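Local coordinates for protein putative alpha-galactosidase (Bacteroides fragilis, PDB 4NZJ) that probably hydrolyses terminal, non-reducing alpha-D-galactose residues of alpha-D-galactosides such as galactose oligosaccharides, galactomannans and galactolipids, at residues A[189-192]-A[193-197]; A[219-222]-A[223-227]; A[166-169]-A[170-174]; A[228-231]-A[232-236]. All coordinates share one frame; numbering follows the deposited sequence.

Interaction 1: A[189-192]-A[193-197]; sequences EKTC and GGVCG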
ATOM      1  N   GLU A 189      16.968 -21.905   1.581  1.00 23.72           N
ATOM      2  CA  GLU A 189      18.065 -21.860   2.536  0.55 25.21           C
ATOM      3  C   GLU A 189      18.756 -20.486   2.503  1.00 24.51           C
ATOM      4  O   GLU A 189      19.293 -20.023   3.510  1.00 23.97           O
ATOM      5  CB  GLU A 189      19.061 -22.989   2.232  0.55 27.48           C
ATOM      6  CG  GLU A 189      18.470 -24.402   2.315  0.55 28.86           C
ATOM      7  CD  GLU A 189      17.742 -24.869   1.052  0.55 29.25           C
ATOM      8  OE1 GLU A 189      17.528 -24.066   0.115  0.55 27.44           O
ATOM      9  OE2 GLU A 189      17.375 -26.064   0.995  0.55 32.31           O
ATOM     10  N   LYS A 190      18.735 -19.840   1.337  1.00 23.62           N
ATOM     11  CA  LYS A 190      19.372 -18.534   1.154  1.00 24.03           C
ATOM     12  C   LYS A 190      18.437 -17.552   0.455  1.00 23.97           C
ATOM     13  O   LYS A 190      17.650 -17.942  -0.412  1.00 23.10           O
ATOM     14  CB  LYS A 190      20.649 -18.678   0.328  1.00 26.69           C
ATOM     15  CG  LYS A 190      21.725 -19.539   0.967  1.00 30.25           C
ATOM     16  CD  LYS A 190      22.430 -18.813   2.097  1.00 34.78           C
ATOM     17  CE  LYS A 190      23.590 -19.640   2.631  1.00 40.56           C
ATOM     18  NZ  LYS A 190      24.518 -18.827   3.462  1.00 45.69           N
ATOM     19  N   THR A 191      18.542 -16.276   0.818  1.00 21.78           N
ATOM     20  CA  THR A 191      17.729 -15.234   0.197  1.00 21.51           C
ATOM     21  C   THR A 191      18.289 -14.869  -1.175  1.00 23.17           C
ATOM     22  O   THR A 191      19.342 -15.363  -1.572  1.00 22.61           O
ATOM     23  CB  THR A 191      17.705 -13.943   1.042  1.00 21.83           C
ATOM     24  OG1 THR A 191      19.015 -13.356   1.060  1.00 21.34           O
ATOM     25  CG2 THR A 191      17.235 -14.215   2.470  1.00 21.87           C
ATOM     26  N   CYS A 192      17.587 -13.977  -1.874  1.00 25.78           N
ATOM     27  CA  CYS A 192      18.070 -13.474  -3.162  0.50 26.68           C
ATOM     28  C   CYS A 192      19.488 -12.916  -3.038  1.00 26.53           C
ATOM     29  O   CYS A 192      20.342 -13.200  -3.884  1.00 27.68           O
ATOM     30  CB  CYS A 192      17.134 -12.407  -3.730  0.50 27.52           C
ATOM     31  SG  CYS A 192      15.453 -12.985  -4.058  0.50 28.85           S
ATOM     32  N   GLY A 193      19.742 -12.154  -1.977  1.00 26.46           N
ATOM     33  CA  GLY A 193      21.059 -11.566  -1.731  1.00 26.19           C
ATOM     34  C   GLY A 193      22.121 -12.520  -1.213  1.00 26.59           C
ATOM     35  O   GLY A 193      23.307 -12.180  -1.177  1.00 27.49           O
ATOM     36  N   GLY A 194      21.701 -13.709  -0.788  1.00 25.15           N
ATOM     37  CA  GLY A 194      22.627 -14.743  -0.347  1.00 24.93           C
ATOM     38  C   GLY A 194      22.833 -14.803   1.161  1.00 24.66           C
ATOM     39  O   GLY A 194      23.840 -15.342   1.622  1.00 26.30           O
ATOM     40  N   VAL A 195      21.893 -14.258   1.934  1.00 22.25           N
ATOM     41  CA  VAL A 195      21.929 -14.406   3.401  1.00 22.44           C
ATOM     42  C   VAL A 195      20.867 -15.429   3.824  1.00 22.40           C
ATOM     43  O   VAL A 195      20.189 -16.003   2.976  1.00 22.30           O
ATOM     44  CB  VAL A 195      21.813 -13.055   4.146  1.00 22.10           C
ATOM     45  CG1 VAL A 195      23.070 -12.223   3.901  1.00 23.14           C
ATOM     46  CG2 VAL A 195      20.570 -12.290   3.727  1.00 22.07           C
ATOM     47  N   CYS A 196      20.730 -15.687   5.121  1.00 22.02           N
ATOM     48  CA  CYS A 196      19.960 -16.855   5.556  1.00 21.57           C
ATOM     49  C   CYS A 196      18.457 -16.692   5.314  1.00 20.41           C
ATOM     50  O   CYS A 196      17.875 -15.670   5.673  1.00 20.56           O
ATOM     51  CB  CYS A 196      20.210 -17.138   7.032  1.00 22.12           C
ATOM     52  SG  CYS A 196      19.680 -18.798   7.494  1.00 23.81           S
ATOM     53  N   GLY A 197      17.844 -17.709   4.702  1.00 20.36           N
ATOM     54  CA  GLY A 197      16.387 -17.766   4.533  1.00 19.80           C
ATOM     55  C   GLY A 197      15.733 -18.720   5.529  1.00 20.40           C
ATOM     56  O   GLY A 197      16.403 -19.259   6.410  1.00 21.29           O
TER
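Thr191 N donates to Val195 O (2.7 Å) and Gly197 N to Glu189 O (3.0 Å), so the chain folds back on itself in a small loop that bridges Lys190 to Cys196 and is closed by a type I turn from Thr191 to Gly194. Thr191 carries the side-chain contact. Its hydroxyl sits between its own N and carbonyl carbon (chi1 67°), which turns OG1 back over the turn to accept Val195 N at 3.1 Å; Gly194 N reaches the same oxygen only weakly and bonds also to Thr191 O. From the far limb, Val195 CG2 comes up to OG1 at 3.3 Å, while Thr191 CG2 lies against Val195 O and Cys196 O. Val195 O also meets Lys190 CA in a C-H...O contact, and the lysine amine runs on to a salt bridge with Glu149. Cys192, at the turn, is bonded to Cys222 by a disulfide. Because OG1 is hydrogen-bonded to Asp143 as well, the buried hydroxyl is satisfied from both the turn and a neighbouring loop. This polar anchoring, together with the disulfide, probably limits the freedom of a loop that has no regular helix or strand.

Interaction 2: A[219-222]-A[223-227]; sequences YDYC and NAPVD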
ATOM      1  N   TYR A 219       7.958 -12.480   1.737  1.00 16.32           N
ATOM      2  CA  TYR A 219       8.527 -13.818   1.627  1.00 16.98           C
ATOM      3  C   TYR A 219       8.859 -14.117   0.169  1.00 17.02           C
ATOM      4  O   TYR A 219       7.982 -14.382  -0.651  1.00 17.44           O
ATOM      5  CB  TYR A 219       7.558 -14.838   2.220  1.00 17.84           C
ATOM      6  CG  TYR A 219       8.182 -16.131   2.717  1.00 17.47           C
ATOM      7  CD1 TYR A 219       9.348 -16.123   3.487  1.00 18.47           C
ATOM      8  CD2 TYR A 219       7.577 -17.364   2.462  1.00 17.51           C
ATOM      9  CE1 TYR A 219       9.902 -17.299   3.959  1.00 19.08           C
ATOM     10  CE2 TYR A 219       8.125 -18.547   2.938  1.00 18.70           C
ATOM     11  CZ  TYR A 219       9.289 -18.509   3.689  1.00 18.57           C
ATOM     12  OH  TYR A 219       9.838 -19.680   4.172  1.00 19.71           O
ATOM     13  N   ASP A 220      10.150 -14.050  -0.128  1.00 17.33           N
ATOM     14  CA  ASP A 220      10.683 -14.128  -1.482  1.00 17.95           C
ATOM     15  C   ASP A 220      10.901 -15.585  -1.886  1.00 18.77           C
ATOM     16  O   ASP A 220      10.908 -16.478  -1.035  1.00 18.79           O
ATOM     17  CB  ASP A 220      12.017 -13.370  -1.504  1.00 19.48           C
ATOM     18  CG  ASP A 220      12.321 -12.720  -2.831  1.00 26.24           C
ATOM     19  OD1 ASP A 220      11.759 -13.123  -3.872  1.00 24.12           O
ATOM     20  OD2 ASP A 220      13.150 -11.780  -2.813  1.00 29.74           O
ATOM     21  N   TYR A 221      11.089 -15.817  -3.182  1.00 18.70           N
ATOM     22  CA  TYR A 221      11.158 -17.174  -3.709  1.00 19.78           C
ATOM     23  C   TYR A 221      12.475 -17.493  -4.417  1.00 21.14           C
ATOM     24  O   TYR A 221      12.551 -18.461  -5.176  1.00 22.15           O
ATOM     25  CB  TYR A 221       9.953 -17.462  -4.629  1.00 19.64           C
ATOM     26  CG  TYR A 221       9.665 -18.938  -4.722  1.00 19.44           C
ATOM     27  CD1 TYR A 221       9.279 -19.655  -3.595  1.00 19.53           C
ATOM     28  CD2 TYR A 221       9.815 -19.631  -5.922  1.00 20.40           C
ATOM     29  CE1 TYR A 221       9.040 -21.013  -3.656  1.00 20.67           C
ATOM     30  CE2 TYR A 221       9.580 -20.988  -5.989  1.00 21.39           C
ATOM     31  CZ  TYR A 221       9.196 -21.676  -4.854  1.00 21.32           C
ATOM     32  OH  TYR A 221       8.980 -23.027  -4.906  1.00 22.89           O
ATOM     33  N   CYS A 222      13.529 -16.717  -4.161  1.00 21.28           N
ATOM     34  CA  CYS A 222      14.841 -17.034  -4.732  0.50 21.99           C
ATOM     35  C   CYS A 222      15.362 -18.376  -4.235  1.00 22.68           C
ATOM     36  O   CYS A 222      15.128 -18.761  -3.085  1.00 22.11           O
ATOM     37  CB  CYS A 222      15.871 -15.948  -4.420  0.50 22.72           C
ATOM     38  SG  CYS A 222      15.664 -14.461  -5.419  0.50 24.01           S
ATOM     39  N   ASN A 223      16.063 -19.086  -5.114  1.00 22.31           N
ATOM     40  CA  ASN A 223      16.725 -20.348  -4.773  1.00 23.61           C
ATOM     41  C   ASN A 223      15.792 -21.496  -4.417  1.00 24.17           C
ATOM     42  O   ASN A 223      16.238 -22.509  -3.877  1.00 27.08           O
ATOM     43  CB  ASN A 223      17.740 -20.127  -3.644  1.00 25.18           C
ATOM     44  CG  ASN A 223      18.773 -19.082  -4.001  1.00 26.77           C
ATOM     45  OD1 ASN A 223      19.405 -19.168  -5.051  1.00 27.49           O
ATOM     46  ND2 ASN A 223      18.941 -18.081  -3.142  1.00 27.39           N
ATOM     47  N   ALA A 224      14.508 -21.348  -4.736  1.00 23.00           N
ATOM     48  CA  ALA A 224      13.519 -22.396  -4.505  1.00 24.09           C
ATOM     49  C   ALA A 224      13.133 -23.041  -5.833  1.00 24.65           C
ATOM     50  O   ALA A 224      13.305 -22.432  -6.890  1.00 24.17           O
ATOM     51  CB  ALA A 224      12.297 -21.819  -3.819  1.00 23.25           C
ATOM     52  N   PRO A 225      12.623 -24.285  -5.792  1.00 26.32           N
ATOM     53  CA  PRO A 225      12.283 -24.956  -7.051  1.00 26.73           C
ATOM     54  C   PRO A 225      11.169 -24.257  -7.825  1.00 26.21           C
ATOM     55  O   PRO A 225      10.240 -23.723  -7.220  1.00 25.60           O
ATOM     56  CB  PRO A 225      11.824 -26.348  -6.596  1.00 28.31           C
ATOM     57  CG  PRO A 225      12.440 -26.539  -5.255  1.00 28.85           C
ATOM     58  CD  PRO A 225      12.441 -25.176  -4.633  1.00 27.29           C
ATOM     59  N   VAL A 226      11.269 -24.275  -9.152  1.00 25.67           N
ATOM     60  CA  VAL A 226      10.284 -23.629 -10.025  0.50 26.73           C
ATOM     61  C   VAL A 226       8.892 -24.243  -9.832  1.00 25.95           C
ATOM     62  O   VAL A 226       7.877 -23.553  -9.953  1.00 25.82           O
ATOM     63  CB  VAL A 226      10.715 -23.720 -11.511  0.50 28.96           C
ATOM     64  CG1 VAL A 226       9.620 -23.220 -12.448  0.50 29.31           C
ATOM     65  CG2 VAL A 226      11.998 -22.928 -11.737  0.50 29.53           C
ATOM     66  N   ASP A 227       8.867 -25.533  -9.510  1.00 26.71           N
ATOM     67  CA  ASP A 227       7.648 -26.333  -9.356  1.00 27.24           C
ATOM     68  C   ASP A 227       6.534 -25.646  -8.573  1.00 25.55           C
ATOM     69  O   ASP A 227       6.742 -25.192  -7.451  1.00 25.96           O
ATOM     70  CB  ASP A 227       8.001 -27.656  -8.678  1.00 28.93           C
ATOM     71  CG  ASP A 227       9.004 -28.472  -9.478  1.00 35.28           C
ATOM     72  OD1 ASP A 227       8.885 -28.504 -10.721  1.00 39.96           O
ATOM     73  OD2 ASP A 227       9.909 -29.076  -8.865  1.00 38.42           O
TER
HETATM   74  O   HOH W   1      12.900 -19.779  -7.561  1.00 22.42           O
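Tyr221 lays its ring over Ala224, the last residue of the type II turn that starts at Tyr221 itself, and the tyrosine side chain carries this contact. CG stands opposite the backbone N (chi1 -156°), which throws the ring forward along the turn and away from strand 216-220. At the root, CB packs against the Tyr235 hydroxyl of the following helix. CG is still 4.0 Å from Ala224 CB, but farther along the ring the methyl closes in: CE1 is 3.4 Å from it and CZ 3.3 Å. CE2, on the other edge, comes to 3.1 Å from Pro225 O. The methyl stands 17° off the ring normal in a CH-pi contact, over one face and displaced toward the rim. At the tip, OH donates to Pro225 O at 2.7 Å, with the hydroxyl in the plane of that carbonyl; the acceptor lies at the ring edge, so the methyl and the hydrogen bond hold the ring in two different directions. A water also bridges the backbone of the turn, donating to Tyr221 O (2.7 Å) and to Ala224 O (2.8 Å). Just upstream, Tyr221 N donates to Asp220 OD1, and at the turn Asn223 ND2 reaches across to Lys190 O. The loop thus leads from the C-terminal end of barrel strand 216-220 into helix 228-243: Tyr221 OH and ring rest on Ala231 of that helix, Ala224 and Pro225 lie against its Arg234, and Tyr219 pairs with strand 250-254 while Asp220 pairs with strand 180-186 and the residue just beyond it.

Interaction 3: A[166-169]-A[170-174]; sequences GIKY and VADYL
Lys168 and Asp172, one turn apart on helix 166-176, form a salt bridge in which NZ approaches both carboxylate oxygens, OD2 at 3.1 Å and OD1 at 3.3 Å. Both bonds are weak, and the ammonium is shared between the two oxygens. The lysine chain leaves with CG opposite the backbone N (chi1 -167°), runs extended, and bends only at its last torsion (-54°), which swings NZ round to the acid. Asp172 CG instead stands opposite its carbonyl carbon, so the carboxylate hangs back toward the preceding turn and lies above Lys168 O, which is 3.3 Å from CG.

Beneath the pair runs the helical ladder: Asp172 N donates to Lys168 O at 2.9 Å, Ala171 N to Ile167 O and Tyr173 N to Tyr169 O. Packing follows these bonds. Val170 CB sits 3.4 Å from Ile167 O, and Ala171 CB leans on Lys168 O. Tyr173 CB rests on Tyr169 O, while its hydroxyl bonds to Asp124 of helix 116-128. That helix also receives Tyr169 and Val170, whereas Ile167, Ala171 and Leu174 lie on Leu181 of strand 180-186, the next strand of the beta-alpha-beta unit. The helix is therefore amphipathic in the way expected of a TIM-barrel helix. Apolar side chains face the barrel strand, and the i to i+4 ion pair is carried by an exposed lysine and a partly exposed aspartate. With weak bonds at such a site, its contribution to helix stability is probably modest and sensitive to the surrounding solvent.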
ATOM      1  N   GLY A 166      19.028  -4.717  18.230  1.00 21.44           N
ATOM      2  CA  GLY A 166      18.094  -5.695  17.696  1.00 21.94           C
ATOM      3  C   GLY A 166      16.971  -5.084  16.885  1.00 21.32           C
ATOM      4  O   GLY A 166      16.874  -3.862  16.738  1.00 21.31           O
ATOM      5  N   ILE A 167      16.126  -5.961  16.355  1.00 20.08           N
ATOM      6  CA  ILE A 167      14.954  -5.570  15.589  1.00 19.78           C
ATOM      7  C   ILE A 167      13.840  -5.071  16.513  1.00 19.76           C
ATOM      8  O   ILE A 167      13.109  -4.146  16.157  1.00 18.96           O
ATOM      9  CB  ILE A 167      14.429  -6.741  14.729  1.00 20.65           C
ATOM     10  CG1 ILE A 167      15.504  -7.215  13.737  1.00 22.72           C
ATOM     11  CG2 ILE A 167      13.155  -6.353  13.988  1.00 20.63           C
ATOM     12  CD1 ILE A 167      15.930  -6.181  12.724  1.00 23.51           C
ATOM     13  N   LYS A 168      13.702  -5.665  17.694  1.00 19.79           N
ATOM     14  CA  LYS A 168      12.633  -5.250  18.604  1.00 20.81           C
ATOM     15  C   LYS A 168      12.699  -3.768  18.963  1.00 20.21           C
ATOM     16  O   LYS A 168      11.659  -3.117  19.079  1.00 19.81           O
ATOM     17  CB  LYS A 168      12.599  -6.096  19.879  1.00 23.93           C
ATOM     18  CG  LYS A 168      11.316  -5.885  20.679  1.00 27.59           C
ATOM     19  CD  LYS A 168      11.177  -6.865  21.830  1.00 33.53           C
ATOM     20  CE  LYS A 168       9.815  -6.739  22.498  1.00 36.31           C
ATOM     21  NZ  LYS A 168       9.516  -5.345  22.939  1.00 37.49           N
ATOM     22  N   TYR A 169      13.906  -3.227  19.119  1.00 19.51           N
ATOM     23  CA  TYR A 169      14.055  -1.798  19.410  1.00 20.07           C
ATOM     24  C   TYR A 169      13.400  -0.958  18.310  1.00 19.31           C
ATOM     25  O   TYR A 169      12.683   0.009  18.581  1.00 20.45           O
ATOM     26  CB  TYR A 169      15.529  -1.406  19.570  1.00 21.34           C
ATOM     27  CG  TYR A 169      15.692   0.034  20.002  1.00 22.27           C
ATOM     28  CD1 TYR A 169      15.732   1.063  19.065  1.00 23.20           C
ATOM     29  CD2 TYR A 169      15.775   0.372  21.350  1.00 25.43           C
ATOM     30  CE1 TYR A 169      15.855   2.385  19.457  1.00 25.35           C
ATOM     31  CE2 TYR A 169      15.898   1.688  21.749  1.00 26.76           C
ATOM     32  CZ  TYR A 169      15.938   2.689  20.803  1.00 27.05           C
ATOM     33  OH  TYR A 169      16.067   4.001  21.209  1.00 30.68           O
ATOM     34  N   VAL A 170      13.658  -1.332  17.066  1.00 19.04           N
ATOM     35  CA  VAL A 170      13.091  -0.647  15.911  1.00 18.69           C
ATOM     36  C   VAL A 170      11.564  -0.776  15.917  1.00 17.84           C
ATOM     37  O   VAL A 170      10.850   0.214  15.759  1.00 18.96           O
ATOM     38  CB  VAL A 170      13.676  -1.207  14.593  1.00 19.18           C
ATOM     39  CG1 VAL A 170      13.010  -0.572  13.384  1.00 20.75           C
ATOM     40  CG2 VAL A 170      15.187  -0.996  14.557  1.00 21.15           C
ATOM     41  N   ALA A 171      11.070  -1.995  16.120  1.00 18.24           N
ATOM     42  CA  ALA A 171       9.622  -2.233  16.181  1.00 18.58           C
ATOM     43  C   ALA A 171       8.957  -1.353  17.240  1.00 19.08           C
ATOM     44  O   ALA A 171       7.917  -0.734  16.992  1.00 18.76           O
ATOM     45  CB  ALA A 171       9.332  -3.697  16.452  1.00 19.86           C
ATOM     46  N   ASP A 172       9.571  -1.288  18.416  1.00 19.54           N
ATOM     47  CA  ASP A 172       9.019  -0.504  19.522  1.00 20.29           C
ATOM     48  C   ASP A 172       8.956   0.983  19.170  1.00 20.44           C
ATOM     49  O   ASP A 172       7.954   1.649  19.442  1.00 20.98           O
ATOM     50  CB  ASP A 172       9.849  -0.703  20.789  1.00 22.21           C
ATOM     51  CG  ASP A 172       9.657  -2.080  21.424  1.00 23.50           C
ATOM     52  OD1 ASP A 172       8.740  -2.821  21.033  1.00 24.84           O
ATOM     53  OD2 ASP A 172      10.430  -2.414  22.341  1.00 28.08           O
ATOM     54  N   TYR A 173      10.026   1.495  18.567  1.00 19.06           N
ATOM     55  CA  TYR A 173      10.078   2.890  18.136  1.00 19.62           C
ATOM     56  C   TYR A 173       8.961   3.191  17.144  1.00 18.71           C
ATOM     57  O   TYR A 173       8.267   4.211  17.263  1.00 19.04           O
ATOM     58  CB  TYR A 173      11.446   3.197  17.512  1.00 20.16           C
ATOM     59  CG  TYR A 173      11.708   4.654  17.232  1.00 20.38           C
ATOM     60  CD1 TYR A 173      11.258   5.253  16.059  1.00 20.06           C
ATOM     61  CD2 TYR A 173      12.430   5.435  18.129  1.00 21.30           C
ATOM     62  CE1 TYR A 173      11.507   6.593  15.796  1.00 20.60           C
ATOM     63  CE2 TYR A 173      12.685   6.773  17.873  1.00 21.06           C
ATOM     64  CZ  TYR A 173      12.232   7.346  16.707  1.00 21.86           C
ATOM     65  OH  TYR A 173      12.488   8.674  16.463  1.00 22.88           O
ATOM     66  N   LEU A 174       8.793   2.296  16.176  1.00 17.06           N
ATOM     67  CA  LEU A 174       7.747   2.434  15.163  1.00 17.39           C
ATOM     68  C   LEU A 174       6.352   2.376  15.785  1.00 17.50           C
ATOM     69  O   LEU A 174       5.516   3.227  15.511  1.00 18.13           O
ATOM     70  CB  LEU A 174       7.895   1.364  14.070  1.00 18.10           C
ATOM     71  CG  LEU A 174       8.779   1.735  12.868  1.00 19.10           C
ATOM     72  CD1 LEU A 174      10.067   2.435  13.266  1.00 20.93           C
ATOM     73  CD2 LEU A 174       9.072   0.493  12.030  1.00 20.08           C
TER

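Interaction 4: A[228-231]-A[232-236]; sequences RVEA and MERYA
Glu230 OE2 is gripped by two nitrogens of Arg234, NE at 2.8 Å and, weakly, NH2 at 3.4 Å. The NE bond is nearly straight (174°) and uses the anti lone pair of OE2, the one turned away from the other carboxylate oxygen. OE2 lies in the guanidinium plane, at its edge, yet the carboxylate itself stands almost upright to that plane (83°), so the salt bridge runs through one oxygen and is not a flat two-oxygen fork. A bend at the glutamate's second torsion (chi2 65°) turns the acid along the helix toward Arg234, while the arginine chain, extended from CG to NE, crosses it at a slant, its CG 3.3 Å from Glu230 O. The other arginine nitrogen, NH1, bonds to Ala187 O, and Arg234 also makes a cation-pi contact with Tyr199. Backbone bonds join each of residues 228-231 to the residue four later, Tyr235 N to Ala231 O among them at 3.0 Å. The Tyr235 ring turns an edge to the same carbonyl, with CD2 3.2 Å from Ala231 O. Helix 228-243, of which this is the first part, is the helix of the beta-alpha-beta unit between strands 216-220 and 250-254. Tyr235 ties it to both: its hydroxyl bonds to Tyr219 O of strand 216-220 and its carbonyl to Tyr251 of strand 250-254, while Arg228 reaches Glu260 in a loop beyond.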
ATOM      1  N   ARG A 228       5.347 -25.593  -9.171  1.00 23.72           N
ATOM      2  CA  ARG A 228       4.244 -24.824  -8.611  1.00 22.32           C
ATOM      3  C   ARG A 228       3.665 -25.443  -7.342  1.00 23.18           C
ATOM      4  O   ARG A 228       3.360 -24.716  -6.400  1.00 22.78           O
ATOM      5  CB  ARG A 228       3.139 -24.629  -9.645  1.00 23.22           C
ATOM      6  CG  ARG A 228       1.917 -23.903  -9.115  1.00 22.50           C
ATOM      7  CD  ARG A 228       1.119 -23.308 -10.251  1.00 24.48           C
ATOM      8  NE  ARG A 228      -0.242 -22.965  -9.865  1.00 24.57           N
ATOM      9  CZ  ARG A 228      -1.120 -22.382 -10.676  1.00 25.73           C
ATOM     10  NH1 ARG A 228      -0.775 -22.053 -11.917  1.00 24.85           N
ATOM     11  NH2 ARG A 228      -2.346 -22.123 -10.243  1.00 26.92           N
ATOM     12  N   VAL A 229       3.495 -26.764  -7.307  1.00 24.03           N
ATOM     13  CA  VAL A 229       2.953 -27.397  -6.094  1.00 25.11           C
ATOM     14  C   VAL A 229       3.918 -27.170  -4.928  1.00 24.62           C
ATOM     15  O   VAL A 229       3.490 -26.867  -3.816  1.00 23.40           O
ATOM     16  CB  VAL A 229       2.671 -28.901  -6.263  1.00 27.77           C
ATOM     17  CG1 VAL A 229       2.167 -29.507  -4.955  1.00 29.16           C
ATOM     18  CG2 VAL A 229       1.665 -29.129  -7.382  1.00 29.39           C
ATOM     19  N   GLU A 230       5.217 -27.281  -5.195  1.00 24.10           N
ATOM     20  CA  GLU A 230       6.232 -27.017  -4.173  1.00 24.59           C
ATOM     21  C   GLU A 230       6.158 -25.576  -3.680  1.00 23.10           C
ATOM     22  O   GLU A 230       6.161 -25.336  -2.478  1.00 23.28           O
ATOM     23  CB  GLU A 230       7.636 -27.322  -4.702  1.00 26.40           C
ATOM     24  CG  GLU A 230       8.756 -27.133  -3.684  1.00 26.87           C
ATOM     25  CD  GLU A 230       8.686 -28.089  -2.502  1.00 29.09           C
ATOM     26  OE1 GLU A 230       8.065 -29.175  -2.618  1.00 31.22           O
ATOM     27  OE2 GLU A 230       9.274 -27.759  -1.447  1.00 28.86           O
ATOM     28  N   ALA A 231       6.090 -24.621  -4.602  1.00 22.63           N
ATOM     29  CA  ALA A 231       5.970 -23.218  -4.217  1.00 21.51           C
ATOM     30  C   ALA A 231       4.763 -23.016  -3.314  1.00 21.63           C
ATOM     31  O   ALA A 231       4.872 -22.425  -2.243  1.00 21.45           O
ATOM     32  CB  ALA A 231       5.866 -22.326  -5.445  1.00 21.76           C
HETATM   33  N   MSE A 232       3.621 -23.546  -3.735  1.00 21.75           N
HETATM   34  CA  MSE A 232       2.372 -23.380  -2.994  0.50 22.45           C
HETATM   35  C   MSE A 232       2.515 -23.942  -1.602  1.00 21.73           C
HETATM   36  O   MSE A 232       2.049 -23.339  -0.635  1.00 22.29           O
HETATM   37  CB  MSE A 232       1.221 -24.064  -3.735  0.50 24.48           C
HETATM   38  CG  MSE A 232       0.756 -23.247  -4.934  0.50 25.48           C
HETATM   39 SE   MSE A 232      -0.663 -24.189  -5.924  0.38 28.41          SE
HETATM   40  CE  MSE A 232      -1.806 -24.582  -4.370  0.50 28.25           C
ATOM     41  N   GLU A 233       3.177 -25.096  -1.494  1.00 22.13           N
ATOM     42  CA  GLU A 233       3.372 -25.754  -0.194  0.60 23.08           C
ATOM     43  C   GLU A 233       4.300 -24.956   0.719  1.00 22.26           C
ATOM     44  O   GLU A 233       4.031 -24.828   1.920  1.00 21.18           O
ATOM     45  CB  GLU A 233       3.929 -27.175  -0.361  0.60 25.22           C
ATOM     46  CG  GLU A 233       2.970 -28.180  -0.986  0.60 28.20           C
ATOM     47  CD  GLU A 233       1.779 -28.536  -0.111  0.60 30.88           C
ATOM     48  OE1 GLU A 233       1.732 -28.119   1.068  0.60 29.03           O
ATOM     49  OE2 GLU A 233       0.882 -29.250  -0.611  0.60 32.78           O
ATOM     50  N   ARG A 234       5.382 -24.417   0.161  1.00 20.60           N
ATOM     51  CA  ARG A 234       6.325 -23.610   0.945  1.00 20.28           C
ATOM     52  C   ARG A 234       5.663 -22.331   1.461  1.00 18.93           C
ATOM     53  O   ARG A 234       5.876 -21.924   2.607  1.00 19.52           O
ATOM     54  CB  ARG A 234       7.579 -23.282   0.132  1.00 20.00           C
ATOM     55  CG  ARG A 234       8.422 -24.505  -0.188  1.00 21.31           C
ATOM     56  CD  ARG A 234       9.808 -24.132  -0.689  1.00 21.78           C
ATOM     57  NE  ARG A 234      10.560 -25.331  -1.043  1.00 23.27           N
ATOM     58  CZ  ARG A 234      11.879 -25.392  -1.222  1.00 24.32           C
ATOM     59  NH1 ARG A 234      12.648 -24.320  -1.083  1.00 22.87           N
ATOM     60  NH2 ARG A 234      12.435 -26.553  -1.536  1.00 25.97           N
ATOM     61  N   TYR A 235       4.841 -21.710   0.624  1.00 18.14           N
ATOM     62  CA  TYR A 235       4.092 -20.531   1.050  1.00 17.92           C
ATOM     63  C   TYR A 235       3.027 -20.901   2.074  1.00 19.21           C
ATOM     64  O   TYR A 235       2.838 -20.187   3.050  1.00 19.32           O
ATOM     65  CB  TYR A 235       3.506 -19.775  -0.147  1.00 17.82           C
ATOM     66  CG  TYR A 235       4.539 -18.889  -0.794  1.00 17.35           C
ATOM     67  CD1 TYR A 235       4.964 -17.723  -0.167  1.00 16.93           C
ATOM     68  CD2 TYR A 235       5.134 -19.237  -2.003  1.00 17.74           C
ATOM     69  CE1 TYR A 235       5.934 -16.919  -0.731  1.00 17.17           C
ATOM     70  CE2 TYR A 235       6.103 -18.435  -2.579  1.00 18.06           C
ATOM     71  CZ  TYR A 235       6.502 -17.280  -1.937  1.00 17.57           C
ATOM     72  OH  TYR A 235       7.468 -16.483  -2.501  1.00 18.69           O
ATOM     73  N   ALA A 236       2.355 -22.032   1.876  1.00 18.14           N
ATOM     74  CA  ALA A 236       1.355 -22.482   2.850  1.00 19.03           C
ATOM     75  C   ALA A 236       1.981 -22.747   4.221  1.00 19.65           C
ATOM     76  O   ALA A 236       1.401 -22.401   5.246  1.00 21.29           O
ATOM     77  CB  ALA A 236       0.633 -23.717   2.348  1.00 19.53           C
TER

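All four interactions lie in the TIM-barrel domain, in the chain order 3, 1, 2, 4. Interaction 3 is on the helix that leads into strand 180-186; interaction 1 is in the loop after that strand, interaction 2 leaves strand 216-220, and interaction 4 is on the helix that follows. Interactions 1 and 2, centres about 11 Å apart, are joined by the disulfide, and both lie at or just beyond the C-terminal ends of adjacent parallel strands, the end where TIM barrels place their active sites. Interactions 2 and 4 touch, with centres about 9 Å apart. Interactions 3 and 4 lie on outer barrel helices, centres about 31 Å apart; those of 3 and 1 are about 23 Å apart.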